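Local coordinates for catalase (PDB 1M7S), which breaks down hydrogen peroxide into water and oxygen with the help of a heme cofactor, protecting cells from its toxic effects, at residues A[434-446]-A[459-471]. Residues are numbered along the deposited sequence; the frame is centred on the assembly and turned at random.
Sequences FGESLADTLTESK and NYGTRVAEVAKGD. Unlike the reference sequence in segment 434-446: Leu-442 (reference His). Unlike the reference sequence in segment 459-471: Asn-459 (reference His).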
loop_
_atom_site.group_PDB
_atom_site.type_symbol
_atom_site.label_atom_id
_atom_site.label_comp_id
_atom_site.label_asym_id
_atom_site.label_seq_id
_atom_site.Cartn_x
_atom_site.Cartn_y
_atom_site.Cartn_z
ATOM N N PHE A 434 -31.273 11.983 -25.177
ATOM C CA PHE A 434 -31.336 12.799 -23.977
ATOM C C PHE A 434 -32.680 12.514 -23.264
ATOM O O PHE A 434 -32.718 12.289 -22.051
ATOM C CB PHE A 434 -31.192 14.282 -24.341
ATOM C CG PHE A 434 -30.649 15.155 -23.232
ATOM C CD1 PHE A 434 -29.799 16.204 -23.618
ATOM C CD2 PHE A 434 -30.943 15.046 -21.921
ATOM C CE1 PHE A 434 -29.216 17.044 -22.676
ATOM C CE2 PHE A 434 -30.397 15.881 -20.940
ATOM C CZ PHE A 434 -29.534 16.887 -21.327
ATOM N N GLY A 435 -33.762 12.571 -24.056
ATOM C CA GLY A 435 -35.084 12.365 -23.423
ATOM C C GLY A 435 -35.198 10.981 -22.779
ATOM O O GLY A 435 -35.886 10.916 -21.745
ATOM N N GLU A 436 -34.693 9.892 -23.368
ATOM C CA GLU A 436 -34.817 8.586 -22.718
ATOM C C GLU A 436 -34.038 8.533 -21.409
ATOM O O GLU A 436 -34.521 8.035 -20.366
ATOM C CB GLU A 436 -34.348 7.450 -23.666
ATOM C CG GLU A 436 -35.394 7.215 -24.751
ATOM C CD GLU A 436 -35.016 6.262 -25.868
ATOM O OE1 GLU A 436 -33.965 5.596 -25.843
ATOM O OE2 GLU A 436 -35.791 6.180 -26.860
ATOM N N SER A 437 -32.871 9.191 -21.450
ATOM C CA SER A 437 -32.045 9.247 -20.226
ATOM C C SER A 437 -32.648 10.022 -19.077
ATOM O O SER A 437 -32.497 9.724 -17.890
ATOM C CB SER A 437 -30.658 9.792 -20.591
ATOM O OG SER A 437 -29.821 9.860 -19.433
ATOM N N LEU A 438 -33.385 11.109 -19.357
ATOM C CA LEU A 438 -33.984 11.991 -18.410
ATOM C C LEU A 438 -35.370 11.546 -17.948
ATOM O O LEU A 438 -35.866 12.087 -16.950
ATOM C CB LEU A 438 -34.227 13.324 -19.150
ATOM C CG LEU A 438 -33.735 14.674 -18.680
ATOM C CD1 LEU A 438 -34.526 15.814 -19.369
ATOM C CD2 LEU A 438 -33.676 14.857 -17.179
ATOM N N ALA A 439 -35.979 10.594 -18.632
ATOM C CA ALA A 439 -37.395 10.257 -18.399
ATOM C C ALA A 439 -37.720 9.871 -16.974
ATOM O O ALA A 439 -38.821 10.244 -16.499
ATOM C CB ALA A 439 -37.863 9.137 -19.326
ATOM N N ASP A 440 -36.816 9.165 -16.268
ATOM C CA ASP A 440 -37.270 8.859 -14.900
ATOM C C ASP A 440 -36.643 9.723 -13.828
ATOM O O ASP A 440 -36.553 9.277 -12.690
ATOM C CB ASP A 440 -37.088 7.371 -14.620
ATOM C CG ASP A 440 -35.668 6.919 -14.551
ATOM O OD1 ASP A 440 -34.760 7.733 -14.850
ATOM O OD2 ASP A 440 -35.401 5.754 -14.168
ATOM N N THR A 441 -36.206 10.936 -14.127
ATOM C CA THR A 441 -35.671 11.867 -13.145
ATOM C C THR A 441 -36.847 12.470 -12.358
ATOM O O THR A 441 -37.945 12.578 -12.926
ATOM C CB THR A 441 -34.891 12.958 -13.905
ATOM O OG1 THR A 441 -33.747 12.266 -14.506
ATOM C CG2 THR A 441 -34.475 14.159 -13.115
ATOM N N LEU A 442 -36.621 12.789 -11.109
ATOM C CA LEU A 442 -37.611 13.444 -10.246
ATOM C C LEU A 442 -38.150 14.670 -10.999
ATOM O O LEU A 442 -37.413 15.407 -11.665
ATOM C CB LEU A 442 -36.953 13.851 -8.933
ATOM C CG LEU A 442 -35.992 15.050 -9.156
ATOM C CD1 LEU A 442 -36.652 16.310 -8.657
ATOM C CD2 LEU A 442 -34.585 14.964 -8.652
ATOM N N THR A 443 -39.465 14.865 -10.904
ATOM C CA THR A 443 -40.118 15.918 -11.678
ATOM C C THR A 443 -39.489 17.298 -11.544
ATOM O O THR A 443 -39.362 17.958 -12.592
ATOM C CB THR A 443 -41.594 16.104 -11.205
ATOM O OG1 THR A 443 -42.159 14.799 -11.354
ATOM C CG2 THR A 443 -42.308 17.152 -12.025
ATOM N N GLU A 444 -39.172 17.725 -10.340
ATOM C CA GLU A 444 -38.585 19.050 -10.195
ATOM C C GLU A 444 -37.263 19.162 -10.967
ATOM O O GLU A 444 -37.083 20.128 -11.713
ATOM C CB GLU A 444 -38.406 19.398 -8.726
ATOM C CG GLU A 444 -38.083 20.841 -8.415
ATOM C CD GLU A 444 -37.978 21.111 -6.920
ATOM O OE1 GLU A 444 -39.027 21.023 -6.221
ATOM O OE2 GLU A 444 -36.866 21.415 -6.416
ATOM N N SER A 445 -36.341 18.223 -10.812
ATOM C CA SER A 445 -35.067 18.322 -11.554
ATOM C C SER A 445 -35.279 18.197 -13.056
ATOM O O SER A 445 -34.578 18.861 -13.816
ATOM C CB SER A 445 -34.102 17.175 -11.179
ATOM O OG SER A 445 -33.736 17.387 -9.827
ATOM N N LYS A 446 -36.212 17.342 -13.456
ATOM C CA LYS A 446 -36.496 17.114 -14.871
ATOM C C LYS A 446 -36.995 18.399 -15.530
ATOM O O LYS A 446 -36.457 18.757 -16.572
ATOM C CB LYS A 446 -37.544 16.013 -15.064
ATOM C CG LYS A 446 -37.960 15.761 -16.500
ATOM C CD LYS A 446 -39.201 14.896 -16.640
ATOM C CE LYS A 446 -39.064 13.511 -16.030
ATOM N NZ LYS A 446 -40.284 12.673 -16.253
ATOM N N ASN A 459 -36.803 24.574 -29.654
ATOM C CA ASN A 459 -37.138 23.312 -30.327
ATOM C C ASN A 459 -36.487 22.158 -29.560
ATOM O O ASN A 459 -37.090 21.094 -29.372
ATOM C CB ASN A 459 -36.611 23.292 -31.751
ATOM C CG ASN A 459 -36.976 22.089 -32.581
ATOM O OD1 ASN A 459 -36.110 21.483 -33.251
ATOM N ND2 ASN A 459 -38.246 21.689 -32.614
ATOM N N TYR A 460 -35.222 22.401 -29.239
ATOM C CA TYR A 460 -34.493 21.347 -28.453
ATOM C C TYR A 460 -35.280 21.009 -27.211
ATOM O O TYR A 460 -35.568 19.835 -26.979
ATOM C CB TYR A 460 -33.153 21.980 -28.131
ATOM C CG TYR A 460 -32.103 21.112 -27.450
ATOM C CD1 TYR A 460 -32.180 19.746 -27.343
ATOM C CD2 TYR A 460 -30.971 21.782 -26.987
ATOM C CE1 TYR A 460 -31.191 19.040 -26.683
ATOM C CE2 TYR A 460 -29.935 21.049 -26.372
ATOM C CZ TYR A 460 -30.080 19.711 -26.217
ATOM O OH TYR A 460 -29.104 18.940 -25.574
ATOM N N GLY A 461 -35.549 22.005 -26.369
ATOM C CA GLY A 461 -36.270 21.807 -25.129
ATOM C C GLY A 461 -37.683 21.234 -25.286
ATOM O O GLY A 461 -38.088 20.315 -24.571
ATOM N N THR A 462 -38.437 21.692 -26.286
ATOM C CA THR A 462 -39.769 21.119 -26.522
ATOM C C THR A 462 -39.703 19.650 -26.901
ATOM O O THR A 462 -40.513 18.842 -26.457
ATOM C CB THR A 462 -40.484 21.898 -27.649
ATOM O OG1 THR A 462 -40.648 23.233 -27.175
ATOM C CG2 THR A 462 -41.814 21.237 -28.014
ATOM N N ARG A 463 -38.766 19.243 -27.759
ATOM C CA ARG A 463 -38.739 17.847 -28.207
ATOM C C ARG A 463 -38.227 16.974 -27.077
ATOM O O ARG A 463 -38.747 15.874 -26.918
ATOM C CB ARG A 463 -37.866 17.708 -29.448
ATOM C CG ARG A 463 -38.416 18.504 -30.660
ATOM C CD ARG A 463 -37.407 18.416 -31.819
ATOM N NE ARG A 463 -37.346 17.091 -32.394
ATOM C CZ ARG A 463 -36.587 16.639 -33.391
ATOM N NH1 ARG A 463 -35.738 17.456 -34.015
ATOM N NH2 ARG A 463 -36.676 15.367 -33.782
ATOM N N VAL A 464 -37.160 17.397 -26.391
ATOM C CA VAL A 464 -36.710 16.507 -25.286
ATOM C C VAL A 464 -37.791 16.446 -24.209
ATOM O O VAL A 464 -38.005 15.377 -23.672
ATOM C CB VAL A 464 -35.422 17.012 -24.643
ATOM C CG1 VAL A 464 -34.974 16.093 -23.522
ATOM C CG2 VAL A 464 -34.386 17.082 -25.771
ATOM N N ALA A 465 -38.505 17.546 -23.953
ATOM C CA ALA A 465 -39.627 17.508 -23.003
ATOM C C ALA A 465 -40.702 16.486 -23.376
ATOM O O ALA A 465 -41.334 15.905 -22.477
ATOM C CB ALA A 465 -40.259 18.885 -22.912
ATOM N N GLU A 466 -41.029 16.295 -24.647
ATOM C CA GLU A 466 -42.017 15.308 -25.052
ATOM C C GLU A 466 -41.510 13.881 -24.770
ATOM O O GLU A 466 -42.208 13.044 -24.207
ATOM C CB GLU A 466 -42.349 15.420 -26.534
ATOM N N VAL A 467 -40.265 13.588 -25.174
ATOM C CA VAL A 467 -39.705 12.243 -24.922
ATOM C C VAL A 467 -39.574 11.967 -23.436
ATOM O O VAL A 467 -39.880 10.860 -22.942
ATOM C CB VAL A 467 -38.320 12.148 -25.619
ATOM C CG1 VAL A 467 -37.702 10.779 -25.352
ATOM C CG2 VAL A 467 -38.440 12.383 -27.104
ATOM N N ALA A 468 -39.139 12.934 -22.623
ATOM C CA ALA A 468 -38.903 12.753 -21.201
ATOM C C ALA A 468 -40.194 12.889 -20.397
ATOM O O ALA A 468 -40.118 12.753 -19.190
ATOM C CB ALA A 468 -37.915 13.764 -20.637
ATOM N N LYS A 469 -41.277 13.273 -21.051
ATOM C CA LYS A 469 -42.546 13.469 -20.342
ATOM C C LYS A 469 -42.448 14.548 -19.286
ATOM O O LYS A 469 -42.962 14.405 -18.182
ATOM C CB LYS A 469 -43.052 12.171 -19.725
ATOM C CG LYS A 469 -43.098 10.952 -20.616
ATOM C CD LYS A 469 -43.856 11.112 -21.910
ATOM C CE LYS A 469 -43.768 9.862 -22.778
ATOM N NZ LYS A 469 -43.669 8.601 -21.964
ATOM N N GLY A 470 -41.873 15.701 -19.612
ATOM C CA GLY A 470 -41.851 16.835 -18.693
ATOM C C GLY A 470 -43.082 17.684 -18.965
ATOM O O GLY A 470 -43.852 17.360 -19.872
ATOM N N ASP A 471 -43.304 18.722 -18.185
ATOM C CA ASP A 471 -44.472 19.600 -18.276
ATOM C C ASP A 471 -44.068 20.852 -19.040
ATOM O O ASP A 471 -43.419 21.696 -18.426
ATOM C CB ASP A 471 -44.858 19.922 -16.827
ATOM C CG ASP A 471 -45.912 21.004 -16.685
ATOM O OD1 ASP A 471 -46.157 21.495 -15.548
ATOM O OD2 ASP A 471 -46.500 21.387 -17.718
#
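Val-467 lays its CG1 methyl against the backbone of Gly-435, 3.6 Å from Gly-435 C, and reaches on over the start of Glu-436. One turn earlier Val-464 does the same from the Phe-434 side, its CG1 lying 3.7 Å from Gly-435 CA. Both valines hold CG1 anti to the backbone N, which turns this branch onto the facing helix. With no side chain at Gly-435 to hold the backbones apart, the short helical segments 434-438 and 459-467 approach to 8.0 Å between axes, crossing at -47°. Ala-468 continues the close fit: its CA makes a CA-H...O contact with Gly-435 O, and its CB meets Leu-438 CB at 4.0 Å. Leu-438 CD1 reaches across to Val-464 CG1, the two side chains running at about a right angle. At the other end Tyr-460 brings its hydroxyl to the edge of the Phe-434 ring, OH to CD1 3.4 Å, while that hydroxyl hydrogen-bonds Thr-173.

Lys-446 supplies the polar link. Its chain runs past Gly-470 CA, bends at chi3, and brings NZ to two carbonyls. Lys-446 NZ meets Ala-468 O at 2.9 Å, almost head-on with a C=O...N angle of 172°. The same NZ lies 2.8 Å from Ala-439 O, approached from 32° out of the carbonyl plane. One ammonium thus joins the type I turn 438-441 to the Schellman motif in which Lys-469 takes positive phi.

The contact belongs to the C-terminal helical region of the catalase, away from the heme. Helix 443-456 packs on Leu-438, Tyr-460 and Val-464 through Leu-450 and Leu-453, and Phe-159 of helix 155-163 covers Leu-438 and Thr-441.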